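PDB 2XIG: ferric uptake regulation protein from Helicobacter pylori, which probably acts as a global transcriptional repressor, using ferrous iron as cofactor to bind the operators of the genes it controls. Local coordinates for residues Glu115-Gln120 and Ile132-Lys137. The protein carries 2 engineered substitutions. Numbering follows the deposited sequence.
Sequences EIENRQ and ISHDMK. With ZN (zinc ion), chain N.
Glu117 OE2 and His134 NE2 bind the same zinc ion, each at 2.0 Å, and so tie helix 114-126 to strand 130-141 in the dimerization domain of this Fur-family repressor. His96 and Asp98 complete the site, which probably holds the regulatory iron in the cell. The glutamate reaches the metal through a bend in its chain, CD swung off the extended line at CG (chi2 -70°), and OE2 is the coordinating oxygen, since Glu117 OE1 stays 3.1 Å from the zinc. Glu117 OE1 instead approaches the imidazole obliquely, 3.0 Å from His134 CE1, with the carboxylate plane turned 46° from the ring. Gln120, extended beyond CG, crosses His134 at about a right angle and sets its amide OE1 over the centre of one ring face, 3.5 Å above the plane. Gln120 NE2 is buried without a polar partner and lies 3.8 Å from Met136 SD. Beyond the metal site the contact turns apolar, with Met136 stretching from the strand toward the helix. The same strand pairs antiparallel with its counterpart in the second subunit, carrying the sheet across the dimer interface, while Ile116 also packs on Val123 of that subunit. Within the chain, the tip of Ile116 meets the methionine methyl, CD1 to Met136 CE at 3.7 Å.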
# COMPACT_ATOMS: atom_id res chain seq x y z
N GLU C 115 -25.88 -18.41 8.47
CA GLU C 115 -25.23 -18.72 9.74
C GLU C 115 -24.27 -17.63 10.22
O GLU C 115 -24.19 -17.32 11.41
CB GLU C 115 -24.56 -20.10 9.69
CG GLU C 115 -25.57 -21.24 9.50
CD GLU C 115 -24.96 -22.64 9.58
OE1 GLU C 115 -23.72 -22.79 9.41
OE2 GLU C 115 -25.72 -23.60 9.82
N ILE C 116 -23.54 -17.02 9.29
CA ILE C 116 -22.70 -15.89 9.65
C ILE C 116 -23.57 -14.72 10.08
O ILE C 116 -23.30 -14.05 11.08
CB ILE C 116 -21.81 -15.44 8.48
CG1 ILE C 116 -20.60 -16.36 8.35
CG2 ILE C 116 -21.37 -14.00 8.68
CD1 ILE C 116 -19.60 -15.92 7.30
N GLU C 117 -24.63 -14.47 9.32
CA GLU C 117 -25.55 -13.39 9.66
C GLU C 117 -26.12 -13.60 11.06
O GLU C 117 -26.19 -12.66 11.85
CB GLU C 117 -26.67 -13.28 8.63
CG GLU C 117 -26.21 -12.98 7.21
CD GLU C 117 -25.66 -11.56 7.04
OE1 GLU C 117 -26.04 -10.64 7.79
OE2 GLU C 117 -24.84 -11.36 6.13
N ASN C 118 -26.53 -14.84 11.37
CA ASN C 118 -27.04 -15.12 12.71
C ASN C 118 -25.96 -14.96 13.78
O ASN C 118 -26.24 -14.45 14.87
CB ASN C 118 -27.64 -16.53 12.78
CG ASN C 118 -28.30 -16.81 14.12
OD1 ASN C 118 -29.18 -16.06 14.56
ND2 ASN C 118 -27.87 -17.88 14.77
N ARG C 119 -24.74 -15.40 13.48
CA ARG C 119 -23.65 -15.32 14.46
C ARG C 119 -23.30 -13.88 14.83
O ARG C 119 -22.97 -13.59 15.99
CB ARG C 119 -22.41 -16.07 13.98
CG ARG C 119 -21.27 -16.06 14.99
CD ARG C 119 -21.67 -16.66 16.33
NE ARG C 119 -20.65 -16.45 17.35
CZ ARG C 119 -20.81 -16.70 18.64
NH1 ARG C 119 -21.97 -17.17 19.09
NH2 ARG C 119 -19.82 -16.47 19.49
N GLN C 120 -23.36 -12.97 13.87
CA GLN C 120 -23.14 -11.56 14.17
C GLN C 120 -24.18 -11.05 15.16
O GLN C 120 -23.87 -10.28 16.06
CB GLN C 120 -23.15 -10.72 12.89
CG GLN C 120 -22.01 -11.05 11.94
CD GLN C 120 -22.18 -10.38 10.59
OE1 GLN C 120 -23.27 -9.92 10.24
NE2 GLN C 120 -21.10 -10.34 9.83
N ILE C 132 -27.41 -2.75 13.75
CA ILE C 132 -28.10 -1.92 12.79
C ILE C 132 -27.70 -2.28 11.37
O ILE C 132 -28.55 -2.59 10.53
CB ILE C 132 -27.77 -0.44 13.01
CG1 ILE C 132 -28.34 0.04 14.35
CG2 ILE C 132 -28.28 0.39 11.83
CD1 ILE C 132 -29.84 -0.24 14.53
N SER C 133 -26.41 -2.21 11.10
CA SER C 133 -25.90 -2.67 9.82
C SER C 133 -24.50 -3.22 9.98
O SER C 133 -23.90 -3.15 11.05
CB SER C 133 -25.91 -1.55 8.78
OG SER C 133 -24.96 -0.55 9.10
N HIS C 134 -23.98 -3.78 8.90
CA HIS C 134 -22.61 -4.28 8.93
C HIS C 134 -21.97 -4.15 7.57
O HIS C 134 -22.65 -4.05 6.55
CB HIS C 134 -22.58 -5.73 9.42
CG HIS C 134 -23.29 -6.69 8.52
ND1 HIS C 134 -24.65 -6.92 8.60
CD2 HIS C 134 -22.83 -7.47 7.52
CE1 HIS C 134 -24.99 -7.81 7.69
NE2 HIS C 134 -23.91 -8.16 7.02
N ASP C 135 -20.64 -4.14 7.57
CA ASP C 135 -19.85 -4.13 6.34
C ASP C 135 -18.82 -5.23 6.50
O ASP C 135 -18.03 -5.22 7.45
CB ASP C 135 -19.16 -2.77 6.16
CG ASP C 135 -18.37 -2.69 4.88
OD1 ASP C 135 -18.98 -2.48 3.81
OD2 ASP C 135 -17.13 -2.84 4.93
N MET C 136 -18.86 -6.21 5.60
CA MET C 136 -17.99 -7.36 5.70
C MET C 136 -17.38 -7.63 4.34
O MET C 136 -18.10 -7.85 3.37
CB MET C 136 -18.78 -8.58 6.19
CG MET C 136 -18.04 -9.91 6.10
SD MET C 136 -19.02 -11.26 6.83
CE MET C 136 -18.09 -12.70 6.35
N LYS C 137 -16.05 -7.57 4.27
CA LYS C 137 -15.34 -7.88 3.03
C LYS C 137 -14.27 -8.89 3.34
O LYS C 137 -13.57 -8.77 4.35
CB LYS C 137 -14.68 -6.63 2.44
CG LYS C 137 -15.64 -5.51 2.09
CD LYS C 137 -14.89 -4.19 2.04
CE LYS C 137 -15.83 -3.02 2.26
NZ LYS C 137 -15.17 -1.96 3.05
ZN ZN N . -24.09 -9.57 5.56